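Local atomic coordinates of Lmo0135 protein (Listeria monocytogenes EGD-e, PDB entry 5ISU), a protein that probably binds peptides outside the cell as the substrate-binding component of an ABC transporter. Residues 179-184 / 192-197. Sequence-based numbering, arbitrary orientation.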
loop_
_atom_site.group_PDB
_atom_site.type_symbol
_atom_site.label_atom_id
_atom_site.label_comp_id
_atom_site.label_asym_id
_atom_site.label_seq_id
_atom_site.Cartn_x
_atom_site.Cartn_y
_atom_site.Cartn_z
ATOM N N PRO A 179 17.971 4.425 -10.546
ATOM C CA PRO A 179 19.405 4.326 -10.271
ATOM C C PRO A 179 20.107 3.041 -10.672
ATOM O O PRO A 179 21.313 3.052 -10.718
ATOM C CB PRO A 179 19.476 4.506 -8.764
ATOM C CG PRO A 179 18.152 4.055 -8.260
ATOM C CD PRO A 179 17.172 4.490 -9.304
ATOM N N TYR A 180 19.361 1.961 -10.940
ATOM C CA TYR A 180 19.925 0.669 -11.325
ATOM C C TYR A 180 19.353 0.120 -12.634
ATOM O O TYR A 180 18.131 0.015 -12.796
ATOM C CB TYR A 180 19.784 -0.346 -10.161
ATOM C CG TYR A 180 20.727 0.056 -9.059
ATOM C CD1 TYR A 180 22.059 -0.320 -9.089
ATOM C CD2 TYR A 180 20.327 0.929 -8.072
ATOM C CE1 TYR A 180 22.949 0.116 -8.122
ATOM C CE2 TYR A 180 21.207 1.364 -7.100
ATOM C CZ TYR A 180 22.508 0.960 -7.123
ATOM O OH TYR A 180 23.372 1.429 -6.160
ATOM N N LYS A 181 20.257 -0.184 -13.569
ATOM C CA LYS A 181 19.927 -0.715 -14.896
ATOM C C LYS A 181 19.780 -2.199 -14.796
ATOM O O LYS A 181 20.449 -2.844 -13.988
ATOM C CB LYS A 181 21.046 -0.432 -15.914
ATOM C CG LYS A 181 21.429 1.025 -16.043
ATOM C CD LYS A 181 22.433 1.262 -17.159
ATOM C CE LYS A 181 23.796 0.672 -16.841
ATOM N NZ LYS A 181 24.752 0.950 -17.940
ATOM N N PHE A 182 18.935 -2.749 -15.650
ATOM C CA PHE A 182 18.689 -4.183 -15.652
ATOM C C PHE A 182 19.848 -4.922 -16.339
ATOM O O PHE A 182 20.340 -4.469 -17.352
ATOM C CB PHE A 182 17.367 -4.469 -16.362
ATOM C CG PHE A 182 17.041 -5.927 -16.488
ATOM C CD1 PHE A 182 16.401 -6.595 -15.461
ATOM C CD2 PHE A 182 17.344 -6.623 -17.661
ATOM C CE1 PHE A 182 16.075 -7.937 -15.584
ATOM C CE2 PHE A 182 17.023 -7.970 -17.793
ATOM C CZ PHE A 182 16.384 -8.627 -16.750
ATOM N N VAL A 183 20.284 -6.028 -15.741
ATOM C CA VAL A 183 21.335 -6.863 -16.285
ATOM C C VAL A 183 20.684 -8.171 -16.741
ATOM O O VAL A 183 20.644 -8.443 -17.943
ATOM C CB VAL A 183 22.491 -7.092 -15.279
ATOM C CG1 VAL A 183 23.531 -8.057 -15.858
ATOM C CG2 VAL A 183 23.150 -5.764 -14.933
ATOM N N GLU A 184 20.139 -8.951 -15.806
ATOM C CA GLU A 184 19.469 -10.218 -16.178
ATOM C C GLU A 184 18.548 -10.772 -15.105
ATOM O O GLU A 184 18.638 -10.398 -13.933
ATOM C CB GLU A 184 20.490 -11.308 -16.541
ATOM C CG GLU A 184 21.331 -11.795 -15.363
ATOM C CD GLU A 184 22.208 -12.980 -15.719
ATOM O OE1 GLU A 184 22.874 -12.947 -16.782
ATOM O OE2 GLU A 184 22.242 -13.945 -14.918
ATOM N N SER A 192 19.470 -9.367 -11.319
ATOM C CA SER A 192 20.706 -8.580 -11.118
ATOM C C SER A 192 20.629 -7.254 -11.870
ATOM O O SER A 192 20.105 -7.187 -12.991
ATOM C CB SER A 192 21.958 -9.361 -11.544
ATOM O OG SER A 192 21.874 -9.756 -12.898
ATOM N N LEU A 193 21.162 -6.210 -11.236
ATOM C CA LEU A 193 21.155 -4.873 -11.787
ATOM C C LEU A 193 22.519 -4.228 -11.589
ATOM O O LEU A 193 23.304 -4.677 -10.746
ATOM C CB LEU A 193 20.129 -4.033 -11.022
ATOM C CG LEU A 193 18.692 -4.520 -10.786
ATOM C CD1 LEU A 193 18.007 -3.563 -9.813
ATOM C CD2 LEU A 193 17.882 -4.617 -12.060
ATOM N N GLU A 194 22.786 -3.159 -12.334
ATOM C CA GLU A 194 24.038 -2.406 -12.197
ATOM C C GLU A 194 23.737 -0.920 -12.211
ATOM O O GLU A 194 22.783 -0.485 -12.862
ATOM C CB GLU A 194 25.054 -2.785 -13.282
ATOM C CG GLU A 194 24.696 -2.373 -14.700
ATOM C CD GLU A 194 25.731 -2.820 -15.727
ATOM O OE1 GLU A 194 26.768 -3.438 -15.359
ATOM O OE2 GLU A 194 25.496 -2.556 -16.920
ATOM N N ARG A 195 24.574 -0.132 -11.535
ATOM C CA ARG A 195 24.311 1.298 -11.411
ATOM C C ARG A 195 24.209 2.090 -12.717
ATOM O O ARG A 195 24.910 1.824 -13.699
ATOM C CB ARG A 195 25.286 1.976 -10.456
ATOM C CG ARG A 195 26.719 2.109 -10.951
ATOM C CD ARG A 195 27.573 2.817 -9.897
ATOM N NE ARG A 195 28.992 2.548 -10.076
ATOM C CZ ARG A 195 29.934 2.883 -9.204
ATOM N NH1 ARG A 195 29.605 3.487 -8.068
ATOM N NH2 ARG A 195 31.220 2.591 -9.455
ATOM N N PHE A 196 23.298 3.059 -12.710
ATOM C CA PHE A 196 23.096 3.953 -13.837
ATOM C C PHE A 196 23.872 5.202 -13.506
ATOM O O PHE A 196 23.495 5.934 -12.607
ATOM C CB PHE A 196 21.601 4.211 -14.004
ATOM C CG PHE A 196 21.268 5.214 -15.054
ATOM C CD1 PHE A 196 21.889 5.181 -16.297
ATOM C CD2 PHE A 196 20.258 6.132 -14.844
ATOM C CE1 PHE A 196 21.543 6.090 -17.281
ATOM C CE2 PHE A 196 19.919 7.044 -15.814
ATOM C CZ PHE A 196 20.558 7.025 -17.035
ATOM N N ASN A 197 24.984 5.434 -14.195
ATOM C CA ASN A 197 25.833 6.592 -13.869
ATOM C C ASN A 197 25.195 7.946 -14.064
ATOM O O ASN A 197 25.511 8.871 -13.329
ATOM C CB ASN A 197 27.164 6.531 -14.635
ATOM C CG ASN A 197 28.039 5.387 -14.168
ATOM O OD1 ASN A 197 27.899 4.907 -13.048
ATOM N ND2 ASN A 197 28.951 4.954 -15.017
HETATM O O HOH W 1 25.886 3.710 -16.215
#
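V183 and E184 both face S192, which makes a classic beta bulge in the antiparallel hairpin of strands 180-186 and 190-195. The backbone bonds are the evidence: S192 O receives V183 N at 3.0 Å and, weakly, E184 N, while S192 N returns a nearly straight bond (170° at the hydrogen) to E184 O. The bulge turns V183 toward the partner strand, where CG2, anti to its carbonyl carbon, lies 3.7 Å from E194 CG. Past the bulge the ladder is regular. K181 and E194 form a hydrogen-bonded pair, with K181 N to E194 O at 2.6 Å and E194 N lying in the carbonyl plane of K181. Beyond the strand ends F196 N still reaches P179 O, from 41° above the carbonyl plane of P179.

On the face of Y180, F182, L193 and R195, L193 sets CD1 against Y180 CB (3.7 Å) and CD2 near F182 CD1 (4.2 Å), and helix 39-48 and strand 208-213, the next strand of the mixed sheet, pack on this leucine. Y180 CD1 lies 3.5 Å from R195 N, and the tyrosine OH bonds to L206 O. R195 extends away, its NH1 bonded to P204 O and paired with D16.

On the other face K181 bends at chi3 (-69°), and CE comes to 3.6 Å from E194 OE2; the salt bridge from NZ to OE2 is long. One water joins this lysine to the far strand: it takes a weak bond from K181 NZ, accepts from N197 N and donates to R195 O at 3.3 Å.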